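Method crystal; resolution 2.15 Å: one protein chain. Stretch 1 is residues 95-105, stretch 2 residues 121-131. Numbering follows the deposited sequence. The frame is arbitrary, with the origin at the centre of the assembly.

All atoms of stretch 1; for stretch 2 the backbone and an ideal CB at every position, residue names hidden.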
ATOM      1  N   ASP A  95       1.233 -14.933   2.610  1.00 31.68           N
ATOM      2  CA  ASP A  95       1.980 -14.682   3.848  1.00 27.90           C
ATOM      3  C   ASP A  95       3.348 -14.073   3.487  1.00 26.22           C
ATOM      4  O   ASP A  95       3.758 -14.141   2.317  1.00 25.26           O
ATOM      5  CB  ASP A  95       2.077 -15.955   4.699  1.00 27.88           C
ATOM      6  CG  ASP A  95       3.080 -16.989   4.164  1.00 27.10           C
ATOM      7  OD1 ASP A  95       4.236 -16.663   3.878  1.00 21.86           O
ATOM      8  OD2 ASP A  95       2.721 -18.171   4.098  1.00 29.25           O
HETATM    9  N   MSE A  96       4.025 -13.440   4.438  1.00 23.78           N
HETATM   10  CA  MSE A  96       5.218 -12.684   4.105  1.00 23.15           C
HETATM   11  C   MSE A  96       6.408 -13.585   3.712  1.00 21.78           C
HETATM   12  O   MSE A  96       7.237 -13.206   2.889  1.00 21.64           O
HETATM   13  CB  MSE A  96       5.624 -11.758   5.246  1.00 23.98           C
HETATM   14  CG  MSE A  96       6.037 -10.366   4.738  1.00 29.09           C
HETATM   15 SE   MSE A  96       4.512  -9.319   3.881  0.40 35.94          SE
HETATM   16  CE  MSE A  96       3.257  -9.315   5.380  1.00 36.00           C
ATOM     17  N   GLU A  97       6.463 -14.766   4.312  1.00 19.93           N
ATOM     18  CA  GLU A  97       7.486 -15.773   4.048  1.00 19.09           C
ATOM     19  C   GLU A  97       7.429 -16.152   2.588  1.00 18.61           C
ATOM     20  O   GLU A  97       8.438 -16.099   1.895  1.00 18.66           O
ATOM     21  CB  GLU A  97       7.235 -16.992   4.918  1.00 18.56           C
ATOM     22  CG  GLU A  97       8.016 -17.044   6.261  1.00 20.78           C
ATOM     23  CD  GLU A  97       7.567 -16.062   7.348  1.00 24.22           C
ATOM     24  OE1 GLU A  97       6.461 -15.453   7.257  1.00 20.73           O
ATOM     25  OE2 GLU A  97       8.356 -15.926   8.325  1.00 27.29           O
ATOM     26  N   ARG A  98       6.229 -16.482   2.120  1.00 17.72           N
ATOM     27  CA  ARG A  98       5.996 -16.886   0.749  1.00 17.16           C
ATOM     28  C   ARG A  98       6.190 -15.753  -0.246  1.00 16.14           C
ATOM     29  O   ARG A  98       6.819 -15.966  -1.285  1.00 14.33           O
ATOM     30  CB  ARG A  98       4.595 -17.465   0.597  1.00 18.57           C
ATOM     31  CG  ARG A  98       4.251 -17.876  -0.794  1.00 21.86           C
ATOM     32  CD  ARG A  98       2.994 -18.735  -0.802  1.00 30.40           C
ATOM     33  NE  ARG A  98       2.549 -18.948  -2.192  1.00 36.58           N
ATOM     34  CZ  ARG A  98       1.565 -19.770  -2.576  1.00 37.05           C
ATOM     35  NH1 ARG A  98       0.890 -20.514  -1.702  1.00 36.70           N
ATOM     36  NH2 ARG A  98       1.263 -19.856  -3.859  1.00 36.85           N
ATOM     37  N   GLY A  99       5.660 -14.561   0.050  1.00 14.47           N
ATOM     38  CA  GLY A  99       5.877 -13.397  -0.818  1.00 13.70           C
ATOM     39  C   GLY A  99       7.373 -13.098  -1.025  1.00 14.31           C
ATOM     40  O   GLY A  99       7.790 -12.804  -2.129  1.00 16.00           O
ATOM     41  N   VAL A 100       8.181 -13.180   0.019  1.00 13.52           N
ATOM     42  CA  VAL A 100       9.617 -12.913  -0.126  1.00 14.75           C
ATOM     43  C   VAL A 100      10.249 -14.026  -1.024  1.00 14.05           C
ATOM     44  O   VAL A 100      10.941 -13.712  -2.000  1.00 14.10           O
ATOM     45  CB  VAL A 100      10.313 -12.704   1.259  1.00 13.59           C
ATOM     46  CG1 VAL A 100      11.901 -12.863   1.197  1.00 15.92           C
ATOM     47  CG2 VAL A 100       9.805 -11.365   1.925  1.00 15.84           C
ATOM     48  N   ALA A 101       9.957 -15.296  -0.732  1.00 13.28           N
ATOM     49  CA  ALA A 101      10.468 -16.404  -1.570  1.00 13.52           C
ATOM     50  C   ALA A 101      10.180 -16.221  -3.088  1.00 14.38           C
ATOM     51  O   ALA A 101      11.073 -16.433  -3.929  1.00 13.49           O
ATOM     52  CB  ALA A 101       9.947 -17.722  -1.075  1.00 12.74           C
ATOM     53  N   GLU A 102       8.969 -15.762  -3.418  1.00 14.12           N
ATOM     54  CA  GLU A 102       8.504 -15.613  -4.791  1.00 15.74           C
ATOM     55  C   GLU A 102       9.104 -14.441  -5.520  1.00 15.21           C
ATOM     56  O   GLU A 102       9.247 -14.484  -6.728  1.00 16.30           O
ATOM     57  CB  GLU A 102       6.982 -15.438  -4.833  1.00 16.52           C
ATOM     58  CG  GLU A 102       6.245 -16.422  -3.945  1.00 22.79           C
ATOM     59  CD  GLU A 102       5.752 -17.626  -4.675  1.00 30.56           C
ATOM     60  OE1 GLU A 102       6.007 -17.710  -5.892  1.00 36.24           O
ATOM     61  OE2 GLU A 102       5.107 -18.489  -4.030  1.00 35.26           O
ATOM     62  N   ILE A 103       9.430 -13.370  -4.819  1.00 14.46           N
ATOM     63  CA  ILE A 103      10.054 -12.237  -5.477  1.00 13.23           C
ATOM     64  C   ILE A 103      11.603 -12.312  -5.507  1.00 12.52           C
ATOM     65  O   ILE A 103      12.238 -11.516  -6.190  1.00 12.81           O
ATOM     66  CB  ILE A 103       9.576 -10.862  -4.849  1.00 13.34           C
ATOM     67  CG1 ILE A 103      10.176 -10.667  -3.458  1.00 11.73           C
ATOM     68  CG2 ILE A 103       8.017 -10.748  -4.869  1.00 14.12           C
ATOM     69  CD1 ILE A 103       9.880  -9.265  -2.827  1.00 10.79           C
ATOM     70  N   ARG A 104      12.214 -13.219  -4.734  1.00 12.63           N
ATOM     71  CA  ARG A 104      13.684 -13.320  -4.696  1.00 12.16           C
ATOM     72  C   ARG A 104      14.392 -13.347  -6.083  1.00 13.59           C
ATOM     73  O   ARG A 104      15.455 -12.689  -6.259  1.00 14.84           O
ATOM     74  CB  ARG A 104      14.166 -14.509  -3.836  1.00 10.99           C
ATOM     75  CG  ARG A 104      14.238 -14.209  -2.333  1.00 10.32           C
ATOM     76  CD  ARG A 104      15.016 -15.273  -1.557  1.00 11.44           C
ATOM     77  NE  ARG A 104      15.039 -14.971  -0.116  1.00 11.51           N
ATOM     78  CZ  ARG A 104      15.891 -14.108   0.429  1.00 11.15           C
ATOM     79  NH1 ARG A 104      15.876 -13.886   1.726  1.00 13.32           N
ATOM     80  NH2 ARG A 104      16.760 -13.451  -0.346  1.00 12.11           N
ATOM     81  N   PRO A 105      13.851 -14.100  -7.058  1.00 13.23           N
ATOM     82  CA  PRO A 105      14.495 -14.027  -8.385  1.00 14.49           C
ATOM     83  C   PRO A 105      14.561 -12.626  -8.991  1.00 15.31           C
ATOM     84  O   PRO A 105      15.311 -12.420  -9.923  1.00 16.79           O
ATOM     85  CB  PRO A 105      13.645 -14.974  -9.251  1.00 14.27           C
ATOM     86  CG  PRO A 105      13.082 -15.953  -8.307  1.00 12.91           C
ATOM     87  CD  PRO A 105      12.755 -15.080  -7.057  1.00 13.35           C
ATOM     88  N   UNK A 121       2.959  -2.536   9.830  1.00 21.10           N
ATOM     89  CA  UNK A 121       4.340  -2.957   9.945  1.00 21.50           C
ATOM     90  C   UNK A 121       4.800  -3.884   8.822  1.00 20.39           C
ATOM     91  O   UNK A 121       5.611  -4.767   9.073  1.00 21.17           O
ATOM     92  CB  UNK A 121       4.545  -3.651  11.293  1.00 21.50           C
ATOM     93  N   UNK A 122       4.271  -3.686   7.618  1.00 19.47           N
ATOM     94  CA  UNK A 122       4.566  -4.535   6.481  1.00 19.43           C
ATOM     95  C   UNK A 122       6.069  -4.498   6.155  1.00 18.27           C
ATOM     96  O   UNK A 122       6.664  -5.552   5.923  1.00 15.82           O
ATOM     97  CB  UNK A 122       3.740  -4.100   5.269  1.00 19.43           C
ATOM     98  N   UNK A 123       6.656  -3.292   6.167  1.00 16.77           N
ATOM     99  CA  UNK A 123       8.085  -3.119   5.885  1.00 17.33           C
ATOM    100  C   UNK A 123       8.969  -3.819   6.935  1.00 16.84           C
ATOM    101  O   UNK A 123       9.957  -4.439   6.605  1.00 16.74           O
ATOM    102  CB  UNK A 123       8.427  -1.629   5.829  1.00 17.33           C
ATOM    103  N   UNK A 124       8.609  -3.701   8.203  1.00 16.38           N
ATOM    104  CA  UNK A 124       9.326  -4.395   9.243  1.00 18.48           C
ATOM    105  C   UNK A 124       9.321  -5.910   9.018  1.00 18.25           C
ATOM    106  O   UNK A 124      10.357  -6.572   9.170  1.00 17.84           O
ATOM    107  CB  UNK A 124       8.720  -4.057  10.606  1.00 18.48           C
ATOM    108  N   UNK A 125       8.136  -6.430   8.707  1.00 18.73           N
ATOM    109  CA  UNK A 125       7.917  -7.837   8.458  1.00 20.22           C
ATOM    110  C   UNK A 125       8.827  -8.313   7.312  1.00 19.85           C
ATOM    111  O   UNK A 125       9.638  -9.235   7.489  1.00 18.09           O
ATOM    112  CB  UNK A 125       6.445  -8.098   8.133  1.00 20.22           C
ATOM    113  N   UNK A 126       8.740  -7.623   6.183  1.00 20.67           N
ATOM    114  CA  UNK A 126       9.531  -7.934   5.009  1.00 23.71           C
ATOM    115  C   UNK A 126      11.041  -7.764   5.216  1.00 22.62           C
ATOM    116  O   UNK A 126      11.835  -8.404   4.531  1.00 22.31           O
ATOM    117  CB  UNK A 126       9.073  -7.050   3.847  1.00 23.71           C
ATOM    118  N   UNK A 127      11.427  -6.898   6.148  1.00 21.96           N
ATOM    119  CA  UNK A 127      12.833  -6.765   6.522  1.00 22.22           C
ATOM    120  C   UNK A 127      13.388  -7.903   7.382  1.00 22.32           C
ATOM    121  O   UNK A 127      14.557  -7.846   7.802  1.00 22.08           O
ATOM    122  CB  UNK A 127      13.024  -5.445   7.271  1.00 22.22           C
ATOM    123  N   UNK A 128      12.561  -8.907   7.683  1.00 21.25           N
ATOM    124  CA  UNK A 128      13.008 -10.015   8.519  1.00 20.05           C
ATOM    125  C   UNK A 128      14.139 -10.734   7.775  1.00 19.10           C
ATOM    126  O   UNK A 128      15.198 -10.958   8.335  1.00 17.03           O
ATOM    127  CB  UNK A 128      11.857 -10.970   8.843  1.00 20.05           C
ATOM    128  N   UNK A 129      13.922 -11.039   6.507  1.00 19.30           N
ATOM    129  CA  UNK A 129      14.914 -11.847   5.797  1.00 20.74           C
ATOM    130  C   UNK A 129      15.731 -11.098   4.765  1.00 20.72           C
ATOM    131  O   UNK A 129      16.634 -11.693   4.157  1.00 19.92           O
ATOM    132  CB  UNK A 129      14.211 -13.017   5.106  1.00 20.74           C
ATOM    133  N   UNK A 130      15.421  -9.802   4.585  1.00 20.65           N
ATOM    134  CA  UNK A 130      16.100  -8.945   3.604  1.00 20.67           C
ATOM    135  C   UNK A 130      16.852  -7.825   4.318  1.00 21.49           C
ATOM    136  O   UNK A 130      16.411  -7.410   5.368  1.00 22.62           O
ATOM    137  CB  UNK A 130      15.097  -8.360   2.608  1.00 20.67           C
ATOM    138  N   UNK A 131      17.973  -7.312   3.741  1.00 22.11           N
ATOM    139  CA  UNK A 131      18.669  -6.112   4.326  1.00 22.46           C
ATOM    140  C   UNK A 131      17.748  -4.927   4.541  1.00 22.98           C
ATOM    141  O   UNK A 131      16.785  -4.735   3.745  1.00 22.28           O
ATOM    142  CB  UNK A 131      19.817  -5.669   3.417  1.00 22.46           C
TER

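Position 121 has nothing of stretch 1 within 5.5 Å of its ideal CB and stands right before a helix, so a capping residue such as Asp, Ser, Thr or Asn would be natural. It is Asp 121, although its side chain makes no capping bond.

At 122 the CA-to-CB bond runs sideways. A branched or long apolar chain could reach the methyl of Met 96; the residue is Ile 122, whose CD1 lies 4.2 Å from Met 96 CE.

Positions 123 and 124 point away or lie out of reach, so stretch 1 sets no rule for them. They hold Ala 123 and Glu 124.

Position 125 points toward stretch 1, its ideal CB 4.1 Å from Met 96 CG. Glu 97 brings negative charge to the same end of the helix, so Leu, Met, Lys or Arg would all be reasonable. Arg 125 is found. Its guanidinium meets the methyl edge-on, NE to Met 96 CE 3.3 Å, and a water links the stretches, accepting from Arg 125 NH2 at 2.8 Å and, weakly, from Met 96 N at 2.8 Å.

At 126 the bond is sideways. A row of apolar groups from Met 96 through Val 100 to Ile 103 favours a long, flexible apolar chain; Leu or Met would suit. Met 126, like Met 96 a selenomethionine, runs along it: its CG is 3.6 Å from Met 96 CG, while its CE lies 3.9 Å from Val 100 CG2 and 4.0 Å from Ile 103 CD1.

Position 127 points away, so almost any polar or charged residue would do; it is Arg 127. Position 128 points toward stretch 1 but finds nothing near its ideal CB, so a small polar residue is acceptable; Thr 128 turns back on its own backbone, OG1 donating to Arg 125 O at 2.8 Å.

Position 129 points toward stretch 1, its ideal CB 3.9 Å from Arg 104 NH1. Farther out, the carboxylate of Glu 97 would suit a long donor; Tyr fits well, Lys or Arg less so beside the Arg 104 guanidinium. Tyr 129 spans the gap, OH donating to Glu 97 OE2 at 2.6 Å, near the ring plane. Its backbone O accepts a weak bond from Arg 104 NH1 at 3.4 Å.

At 130 the bond is sideways, yet a branched apolar chain could bend back to Val 100. Leu 130 does: CD1 is 4.1 Å from Val 100 CG1, and CD2 is 3.8 Å from Arg 104 NH2.

Position 131, out of reach, has a phi of -53° that proline accepts but does not require; it is Pro 131.

Stretch 2 121-131: DIAERMRTYLP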
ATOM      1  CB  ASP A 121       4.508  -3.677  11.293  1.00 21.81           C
ATOM      2  CG  ASP A 121       3.722  -4.967  11.352  1.00 22.37           C
ATOM      3  OD1 ASP A 121       2.873  -5.203  10.466  1.00 23.74           O
ATOM      4  OD2 ASP A 121       3.955  -5.756  12.281  1.00 27.04           O
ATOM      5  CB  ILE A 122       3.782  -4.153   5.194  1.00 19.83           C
ATOM      6  CG1 ILE A 122       2.267  -4.136   5.422  1.00 23.19           C
ATOM      7  CG2 ILE A 122       4.172  -5.125   4.049  1.00 19.65           C
ATOM      8  CD1 ILE A 122       1.652  -5.504   5.800  1.00 26.00           C
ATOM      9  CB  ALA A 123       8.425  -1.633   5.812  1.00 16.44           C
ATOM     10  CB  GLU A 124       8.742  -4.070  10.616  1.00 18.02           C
ATOM     11  CG  GLU A 124       9.136  -2.692  11.153  1.00 23.67           C
ATOM     12  CD  GLU A 124       8.369  -1.545  10.491  1.00 28.67           C
ATOM     13  OE1 GLU A 124       8.874  -0.408  10.569  1.00 35.21           O
ATOM     14  OE2 GLU A 124       7.278  -1.768   9.901  1.00 28.89           O
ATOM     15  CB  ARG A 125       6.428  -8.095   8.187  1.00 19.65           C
ATOM     16  CG  ARG A 125       5.531  -7.877   9.460  1.00 22.48           C
ATOM     17  CD  ARG A 125       4.022  -8.106   9.189  1.00 25.23           C
ATOM     18  NE  ARG A 125       3.728  -9.436   8.619  1.00 36.95           N
ATOM     19  CZ  ARG A 125       4.026 -10.605   9.206  1.00 40.69           C
ATOM     20  NH1 ARG A 125       4.671 -10.631  10.374  1.00 41.85           N
ATOM     21  NH2 ARG A 125       3.709 -11.760   8.613  1.00 41.87           N
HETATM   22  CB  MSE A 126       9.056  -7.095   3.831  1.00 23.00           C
HETATM   23  CG  MSE A 126       7.690  -7.470   3.385  1.00 26.04           C
HETATM   24 SE   MSE A 126       7.306  -6.908   1.574  0.65 32.02          SE
HETATM   25  CE  MSE A 126       8.776  -7.778   0.753  1.00 20.84           C
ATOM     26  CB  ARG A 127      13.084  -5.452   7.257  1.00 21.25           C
ATOM     27  CG  ARG A 127      13.123  -4.289   6.351  1.00 23.07           C
ATOM     28  CD  ARG A 127      13.319  -2.978   7.130  1.00 25.50           C
ATOM     29  NE  ARG A 127      12.947  -1.847   6.296  1.00 27.18           N
ATOM     30  CZ  ARG A 127      12.938  -0.580   6.688  1.00 31.18           C
ATOM     31  NH1 ARG A 127      13.298  -0.252   7.921  1.00 32.50           N
ATOM     32  NH2 ARG A 127      12.578   0.362   5.836  1.00 32.42           N
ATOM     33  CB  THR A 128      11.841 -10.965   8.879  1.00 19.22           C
ATOM     34  OG1 THR A 128      10.965 -10.274   9.755  1.00 22.93           O
ATOM     35  CG2 THR A 128      12.307 -12.171   9.590  1.00 17.48           C
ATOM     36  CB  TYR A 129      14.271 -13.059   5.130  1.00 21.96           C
ATOM     37  CG  TYR A 129      13.408 -13.919   6.022  1.00 23.32           C
ATOM     38  CD1 TYR A 129      13.969 -14.819   6.931  1.00 22.59           C
ATOM     39  CD2 TYR A 129      12.021 -13.853   5.925  1.00 24.12           C
ATOM     40  CE1 TYR A 129      13.174 -15.625   7.713  1.00 23.23           C
ATOM     41  CE2 TYR A 129      11.223 -14.645   6.705  1.00 23.47           C
ATOM     42  CZ  TYR A 129      11.784 -15.525   7.584  1.00 24.18           C
ATOM     43  OH  TYR A 129      10.922 -16.291   8.362  1.00 26.75           O
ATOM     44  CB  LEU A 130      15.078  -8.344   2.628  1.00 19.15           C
ATOM     45  CG  LEU A 130      14.353  -9.438   1.834  1.00 18.99           C
ATOM     46  CD1 LEU A 130      13.075  -8.958   1.168  1.00 16.09           C
ATOM     47  CD2 LEU A 130      15.383 -10.163   0.834  1.00 13.33           C
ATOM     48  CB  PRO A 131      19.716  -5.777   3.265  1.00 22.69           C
ATOM     49  CG  PRO A 131      20.031  -7.159   2.615  1.00 21.83           C
ATOM     50  CD  PRO A 131      18.646  -7.802   2.518  1.00 21.38           C
TER
HETATM   51  O   HOH W   1       2.272 -12.294   6.298  1.00 21.27           O
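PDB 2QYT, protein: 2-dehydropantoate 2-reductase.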